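PDB 3B9O: alkane monooxygenase from Geobacillus thermodenitrificans, which belongs to the luciferase-like monooxygenases, a family with a TIM-barrel fold, and binds flavin mononucleotide in a pocket of that barrel. Local coordinates for residues I5-H17 / L46-V59. Numbering follows the deposited sequence.
With FMN (flavin mononucleotide), chain C.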
loop_
_atom_site.group_PDB
_atom_site.type_symbol
_atom_site.label_atom_id
_atom_site.label_comp_id
_atom_site.label_asym_id
_atom_site.label_seq_id
_atom_site.Cartn_x
_atom_site.Cartn_y
_atom_site.Cartn_z
ATOM N N ILE A 5 -0.067 -9.159 15.344
ATOM C CA ILE A 5 0.460 -8.897 13.994
ATOM C C ILE A 5 -0.638 -8.280 13.127
ATOM O O ILE A 5 -1.726 -8.861 13.006
ATOM C CB ILE A 5 0.982 -10.193 13.349
ATOM C CG1 ILE A 5 2.073 -10.842 14.255
ATOM C CG2 ILE A 5 1.486 -9.951 11.900
ATOM C CD1 ILE A 5 2.516 -12.238 13.786
ATOM N N HIS A 6 -0.360 -7.098 12.579
ATOM C CA HIS A 6 -1.273 -6.475 11.610
ATOM C C HIS A 6 -1.173 -7.182 10.237
ATOM O O HIS A 6 -0.086 -7.430 9.727
ATOM C CB HIS A 6 -1.024 -4.956 11.500
ATOM C CG HIS A 6 -1.205 -4.207 12.788
ATOM N ND1 HIS A 6 -2.436 -3.746 13.223
ATOM C CD2 HIS A 6 -0.303 -3.785 13.706
ATOM C CE1 HIS A 6 -2.284 -3.120 14.379
ATOM N NE2 HIS A 6 -1.001 -3.134 14.695
ATOM N N ILE A 7 -2.304 -7.534 9.634
ATOM C CA ILE A 7 -2.252 -8.166 8.333
ATOM C C ILE A 7 -3.134 -7.430 7.331
ATOM O O ILE A 7 -4.338 -7.242 7.571
ATOM C CB ILE A 7 -2.598 -9.672 8.405
ATOM C CG1 ILE A 7 -1.497 -10.430 9.196
ATOM C CG2 ILE A 7 -2.691 -10.286 7.005
ATOM C CD1 ILE A 7 -1.889 -11.771 9.664
ATOM N N ASN A 8 -2.518 -7.028 6.221
ATOM C CA ASN A 8 -3.218 -6.450 5.076
ATOM C C ASN A 8 -3.246 -7.412 3.882
ATOM O O ASN A 8 -2.280 -8.149 3.653
ATOM C CB ASN A 8 -2.522 -5.184 4.598
ATOM C CG ASN A 8 -2.454 -4.111 5.648
ATOM O OD1 ASN A 8 -3.267 -4.067 6.576
ATOM N ND2 ASN A 8 -1.480 -3.218 5.496
ATOM N N ALA A 9 -4.327 -7.359 3.120
ATOM C CA ALA A 9 -4.485 -8.114 1.885
ATOM C C ALA A 9 -3.931 -7.265 0.763
ATOM O O ALA A 9 -4.385 -6.141 0.561
ATOM C CB ALA A 9 -5.949 -8.400 1.675
ATOM N N PHE A 10 -2.929 -7.768 0.061
ATOM C CA PHE A 10 -2.282 -7.014 -1.014
ATOM C C PHE A 10 -2.997 -7.251 -2.351
ATOM O O PHE A 10 -3.129 -8.397 -2.843
ATOM C CB PHE A 10 -0.810 -7.388 -1.136
ATOM C CG PHE A 10 0.014 -6.426 -1.921
ATOM C CD1 PHE A 10 -0.141 -5.053 -1.767
ATOM C CD2 PHE A 10 0.996 -6.900 -2.800
ATOM C CE1 PHE A 10 0.645 -4.160 -2.492
ATOM C CE2 PHE A 10 1.810 -5.996 -3.511
ATOM C CZ PHE A 10 1.649 -4.651 -3.349
ATOM N N GLU A 11 -3.437 -6.157 -2.955
ATOM C CA GLU A 11 -4.309 -6.271 -4.132
ATOM C C GLU A 11 -4.027 -5.145 -5.124
ATOM O O GLU A 11 -3.305 -4.206 -4.822
ATOM C CB GLU A 11 -5.779 -6.260 -3.622
ATOM C CG GLU A 11 -6.894 -6.609 -4.561
ATOM C CD GLU A 11 -6.674 -7.867 -5.441
ATOM O OE1 GLU A 11 -5.939 -7.773 -6.423
ATOM O OE2 GLU A 11 -7.281 -8.910 -5.196
ATOM N N MET A 12 -4.592 -5.259 -6.321
ATOM C CA MET A 12 -4.526 -4.206 -7.324
ATOM C C MET A 12 -5.707 -4.402 -8.269
ATOM O O MET A 12 -6.047 -5.544 -8.623
ATOM C CB MET A 12 -3.190 -4.246 -8.122
ATOM C CG MET A 12 -2.965 -3.005 -9.034
ATOM S SD MET A 12 -1.261 -2.949 -9.640
ATOM C CE MET A 12 -1.463 -1.840 -11.021
ATOM N N ASN A 13 -6.273 -3.273 -8.720
ATOM C CA ASN A 13 -7.438 -3.268 -9.598
ATOM C C ASN A 13 -6.980 -3.559 -11.063
ATOM O O ASN A 13 -7.060 -2.690 -11.939
ATOM C CB ASN A 13 -8.138 -1.903 -9.508
ATOM C CG ASN A 13 -9.546 -1.926 -10.027
ATOM O OD1 ASN A 13 -10.267 -0.920 -9.919
ATOM N ND2 ASN A 13 -9.986 -3.090 -10.550
ATOM N N CYS A 14 -6.509 -4.776 -11.301
ATOM C CA CYS A 14 -6.014 -5.184 -12.624
ATOM C C CYS A 14 -6.009 -6.690 -12.679
ATOM O O CYS A 14 -6.426 -7.333 -11.727
ATOM C CB CYS A 14 -4.605 -4.636 -12.905
ATOM S SG CYS A 14 -3.261 -5.274 -11.804
ATOM N N VAL A 15 -5.453 -7.248 -13.749
ATOM C CA VAL A 15 -5.394 -8.701 -13.900
ATOM C C VAL A 15 -4.120 -9.264 -13.269
ATOM O O VAL A 15 -4.204 -9.948 -12.220
ATOM C CB VAL A 15 -5.544 -9.137 -15.390
ATOM C CG1 VAL A 15 -5.377 -10.667 -15.552
ATOM C CG2 VAL A 15 -6.854 -8.591 -15.978
ATOM N N GLY A 16 -2.961 -8.989 -13.872
ATOM C CA GLY A 16 -1.688 -9.522 -13.367
ATOM C C GLY A 16 -1.043 -8.461 -12.510
ATOM O O GLY A 16 -0.649 -7.417 -13.013
ATOM N N HIS A 17 -0.954 -8.733 -11.206
ATOM C CA HIS A 17 -0.367 -7.813 -10.236
ATOM C C HIS A 17 1.121 -8.173 -9.933
ATOM O O HIS A 17 2.036 -7.515 -10.429
ATOM C CB HIS A 17 -1.228 -7.799 -8.966
ATOM C CG HIS A 17 -0.726 -6.880 -7.886
ATOM N ND1 HIS A 17 -1.200 -6.943 -6.588
ATOM C CD2 HIS A 17 0.170 -5.861 -7.910
ATOM C CE1 HIS A 17 -0.600 -6.013 -5.858
ATOM N NE2 HIS A 17 0.244 -5.354 -6.632
ATOM N N LEU A 46 -12.341 -10.784 3.678
ATOM C CA LEU A 46 -11.220 -10.273 4.481
ATOM C C LEU A 46 -11.689 -9.897 5.888
ATOM O O LEU A 46 -10.958 -10.073 6.862
ATOM C CB LEU A 46 -10.543 -9.061 3.787
ATOM C CG LEU A 46 -9.910 -9.451 2.437
ATOM C CD1 LEU A 46 -9.233 -8.248 1.809
ATOM C CD2 LEU A 46 -8.914 -10.617 2.572
ATOM N N GLU A 47 -12.891 -9.329 5.975
ATOM C CA GLU A 47 -13.456 -8.975 7.273
ATOM C C GLU A 47 -13.773 -10.227 8.084
ATOM O O GLU A 47 -13.501 -10.252 9.272
ATOM C CB GLU A 47 -14.686 -8.082 7.111
ATOM C CG GLU A 47 -15.290 -7.679 8.437
ATOM C CD GLU A 47 -15.951 -6.326 8.381
ATOM O OE1 GLU A 47 -17.200 -6.258 8.336
ATOM O OE2 GLU A 47 -15.225 -5.345 8.359
ATOM N N LYS A 48 -14.324 -11.268 7.440
ATOM C CA LYS A 48 -14.460 -12.579 8.071
ATOM C C LYS A 48 -13.099 -13.081 8.650
ATOM O O LYS A 48 -13.056 -13.573 9.785
ATOM C CB LYS A 48 -15.132 -13.607 7.119
ATOM C CG LYS A 48 -14.890 -15.064 7.493
ATOM C CD LYS A 48 -15.413 -16.062 6.390
ATOM C CE LYS A 48 -14.411 -17.236 6.146
ATOM N NZ LYS A 48 -15.041 -18.451 5.432
ATOM N N GLY A 49 -12.010 -12.950 7.890
ATOM C CA GLY A 49 -10.675 -13.288 8.389
ATOM C C GLY A 49 -9.995 -12.297 9.323
ATOM O O GLY A 49 -8.807 -12.457 9.625
ATOM N N LYS A 50 -10.723 -11.252 9.740
ATOM C CA LYS A 50 -10.238 -10.169 10.648
ATOM C C LYS A 50 -9.035 -9.367 10.136
ATOM O O LYS A 50 -8.303 -8.783 10.941
ATOM C CB LYS A 50 -9.967 -10.666 12.102
ATOM C CG LYS A 50 -11.000 -11.656 12.606
ATOM C CD LYS A 50 -12.336 -10.999 12.859
ATOM C CE LYS A 50 -13.367 -12.070 13.234
ATOM N NZ LYS A 50 -14.673 -11.421 13.481
ATOM N N PHE A 51 -8.834 -9.326 8.820
ATOM C CA PHE A 51 -7.734 -8.542 8.268
ATOM C C PHE A 51 -7.824 -7.069 8.709
ATOM O O PHE A 51 -8.904 -6.537 8.752
ATOM C CB PHE A 51 -7.781 -8.599 6.725
ATOM C CG PHE A 51 -7.025 -9.772 6.124
ATOM C CD1 PHE A 51 -7.371 -11.089 6.439
ATOM C CD2 PHE A 51 -5.989 -9.558 5.221
ATOM C CE1 PHE A 51 -6.680 -12.170 5.873
ATOM C CE2 PHE A 51 -5.320 -10.622 4.626
ATOM C CZ PHE A 51 -5.677 -11.933 4.949
ATOM N N ASP A 52 -6.701 -6.414 8.998
ATOM C CA ASP A 52 -6.705 -4.951 9.179
ATOM C C ASP A 52 -7.270 -4.206 7.958
ATOM O O ASP A 52 -8.134 -3.320 8.089
ATOM C CB ASP A 52 -5.299 -4.386 9.358
ATOM C CG ASP A 52 -4.686 -4.680 10.724
ATOM O OD1 ASP A 52 -4.801 -5.822 11.198
ATOM O OD2 ASP A 52 -3.997 -3.798 11.271
ATOM N N ALA A 53 -6.731 -4.522 6.788
ATOM C CA ALA A 53 -7.038 -3.698 5.606
ATOM C C ALA A 53 -6.857 -4.439 4.291
ATOM O O ALA A 53 -6.182 -5.503 4.217
ATOM C CB ALA A 53 -6.191 -2.393 5.629
ATOM N N LEU A 54 -7.470 -3.861 3.263
ATOM C CA LEU A 54 -7.195 -4.184 1.879
ATOM C C LEU A 54 -6.239 -3.115 1.391
ATOM O O LEU A 54 -6.586 -1.928 1.451
ATOM C CB LEU A 54 -8.496 -4.069 1.088
ATOM C CG LEU A 54 -8.677 -4.773 -0.262
ATOM C CD1 LEU A 54 -9.252 -3.936 -1.320
ATOM C CD2 LEU A 54 -7.629 -5.795 -0.742
ATOM N N PHE A 55 -5.060 -3.521 0.903
ATOM C CA PHE A 55 -4.022 -2.571 0.466
ATOM C C PHE A 55 -3.965 -2.636 -1.058
ATOM O O PHE A 55 -3.604 -3.670 -1.633
ATOM C CB PHE A 55 -2.652 -2.928 1.116
ATOM C CG PHE A 55 -1.532 -1.936 0.835
ATOM C CD1 PHE A 55 -0.903 -1.274 1.882
ATOM C CD2 PHE A 55 -1.086 -1.684 -0.457
ATOM C CE1 PHE A 55 0.164 -0.356 1.641
ATOM C CE2 PHE A 55 -0.031 -0.739 -0.714
ATOM C CZ PHE A 55 0.594 -0.099 0.339
ATOM N N LEU A 56 -4.372 -1.556 -1.703
ATOM C CA LEU A 56 -4.436 -1.527 -3.171
ATOM C C LEU A 56 -3.227 -0.781 -3.742
ATOM O O LEU A 56 -3.036 0.415 -3.479
ATOM C CB LEU A 56 -5.745 -0.880 -3.641
ATOM C CG LEU A 56 -6.977 -1.743 -3.415
ATOM C CD1 LEU A 56 -8.198 -0.821 -3.182
ATOM C CD2 LEU A 56 -7.141 -2.676 -4.589
ATOM N N ALA A 57 -2.420 -1.507 -4.488
ATOM C CA ALA A 57 -1.373 -0.911 -5.335
ATOM C C ALA A 57 -2.032 -0.182 -6.519
ATOM O O ALA A 57 -3.256 -0.317 -6.772
ATOM C CB ALA A 57 -0.418 -2.002 -5.841
ATOM N N ASP A 58 -1.239 0.609 -7.229
ATOM C CA ASP A 58 -1.708 1.266 -8.437
ATOM C C ASP A 58 -0.553 1.734 -9.287
ATOM O O ASP A 58 0.547 2.012 -8.775
ATOM C CB ASP A 58 -2.535 2.514 -8.125
ATOM C CG ASP A 58 -3.325 2.996 -9.333
ATOM O OD1 ASP A 58 -3.778 2.144 -10.169
ATOM O OD2 ASP A 58 -3.503 4.233 -9.434
ATOM N N VAL A 59 -0.818 1.853 -10.581
ATOM C CA VAL A 59 0.112 2.537 -11.499
ATOM C C VAL A 59 -0.755 3.277 -12.518
ATOM O O VAL A 59 -1.859 2.814 -12.868
ATOM C CB VAL A 59 1.074 1.536 -12.292
ATOM C CG1 VAL A 59 2.018 0.765 -11.364
ATOM C CG2 VAL A 59 0.277 0.595 -13.249
HETATM N N1 FMN C . 5.081 2.176 -6.920
HETATM C C2 FMN C . 3.899 2.413 -7.534
HETATM O O2 FMN C . 3.868 3.282 -8.454
HETATM N N3 FMN C . 2.796 1.702 -7.128
HETATM C C4 FMN C . 2.868 0.776 -6.120
HETATM O O4 FMN C . 1.849 0.149 -5.762
HETATM C C4A FMN C . 4.091 0.534 -5.476
HETATM N N5 FMN C . 4.233 -0.370 -4.460
HETATM C C5A FMN C . 5.462 -0.571 -3.884
HETATM C C6 FMN C . 5.650 -1.501 -2.844
HETATM C C7 FMN C . 6.917 -1.683 -2.257
HETATM C C7M FMN C . 7.136 -2.682 -1.140
HETATM C C8 FMN C . 7.997 -0.933 -2.699
HETATM C C8M FMN C . 9.363 -1.121 -2.081
HETATM C C9 FMN C . 7.827 -0.007 -3.736
HETATM C C9A FMN C . 6.569 0.180 -4.335
HETATM N N10 FMN C . 6.410 1.079 -5.341
HETATM C C10 FMN C . 5.203 1.261 -5.916
HETATM C "C1'" FMN C . 7.540 1.890 -5.842
HETATM C "C2'" FMN C . 7.517 3.277 -5.178
HETATM O "O2'" FMN C . 6.385 3.414 -4.316
HETATM C "C3'" FMN C . 7.519 4.475 -6.142
HETATM O "O3'" FMN C . 6.559 4.343 -7.214
HETATM C "C4'" FMN C . 8.935 4.872 -6.614
HETATM O "O4'" FMN C . 9.017 4.967 -8.040
HETATM C "C5'" FMN C . 10.056 3.944 -6.134
HETATM O "O5'" FMN C . 10.497 4.511 -4.907
HETATM P P FMN C . 12.011 4.404 -4.379
HETATM O O1P FMN C . 12.866 4.601 -5.620
HETATM O O2P FMN C . 12.076 5.504 -3.361
HETATM O O3P FMN C . 12.174 2.994 -3.843
HETATM O O HOH W 1 -2.819 -2.569 8.856
HETATM O O HOH W 2 -5.487 -0.635 -7.914
#
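Ala9 and Phe55 sit on neighbouring parallel strands, 6-12 and 53-57, of a TIM barrel; helix 36-48 makes the link a right-handed beta-alpha-beta crossover. The register rests on four backbone bonds: Ala9 and Glu11 each donate N and accept through O, the straightest being Phe55 N to Ala9 O (2.7 Å, 172° at the hydrogen). Packing is tightest outside the barrel, where Leu46 CD1 presses on Ala9 CB at 3.3 Å, closer than usual carbon contact. Beside it the Phe51 ring takes Ile7 CG2 over one face, a CH-pi contact 4.0 Å from the centroid, and turns its edge to Ala9 N. On the inner side Phe10 and Phe55 lie side by side, ring planes 60° apart. Toward both ends the regular strand pairing gives way to polar contacts helped by single waters. At the start, His6 ND1 gives Asp52 OD2 a very short bond (2.5 Å), ring and carboxylate planes nearly perpendicular; a water joins OD2 to OD1 of Asn8, whose amide has its strongest partner in Asn376, while Arg404 pairs with Asp52 OD1. At the far end, another water bridges Asn13 N and Ala57 O. There the chain reaches the flavin: N3 of FMN donates to Asp58 O at 2.8 Å, and Ala57 CB lies 3.1 Å from FMN O4.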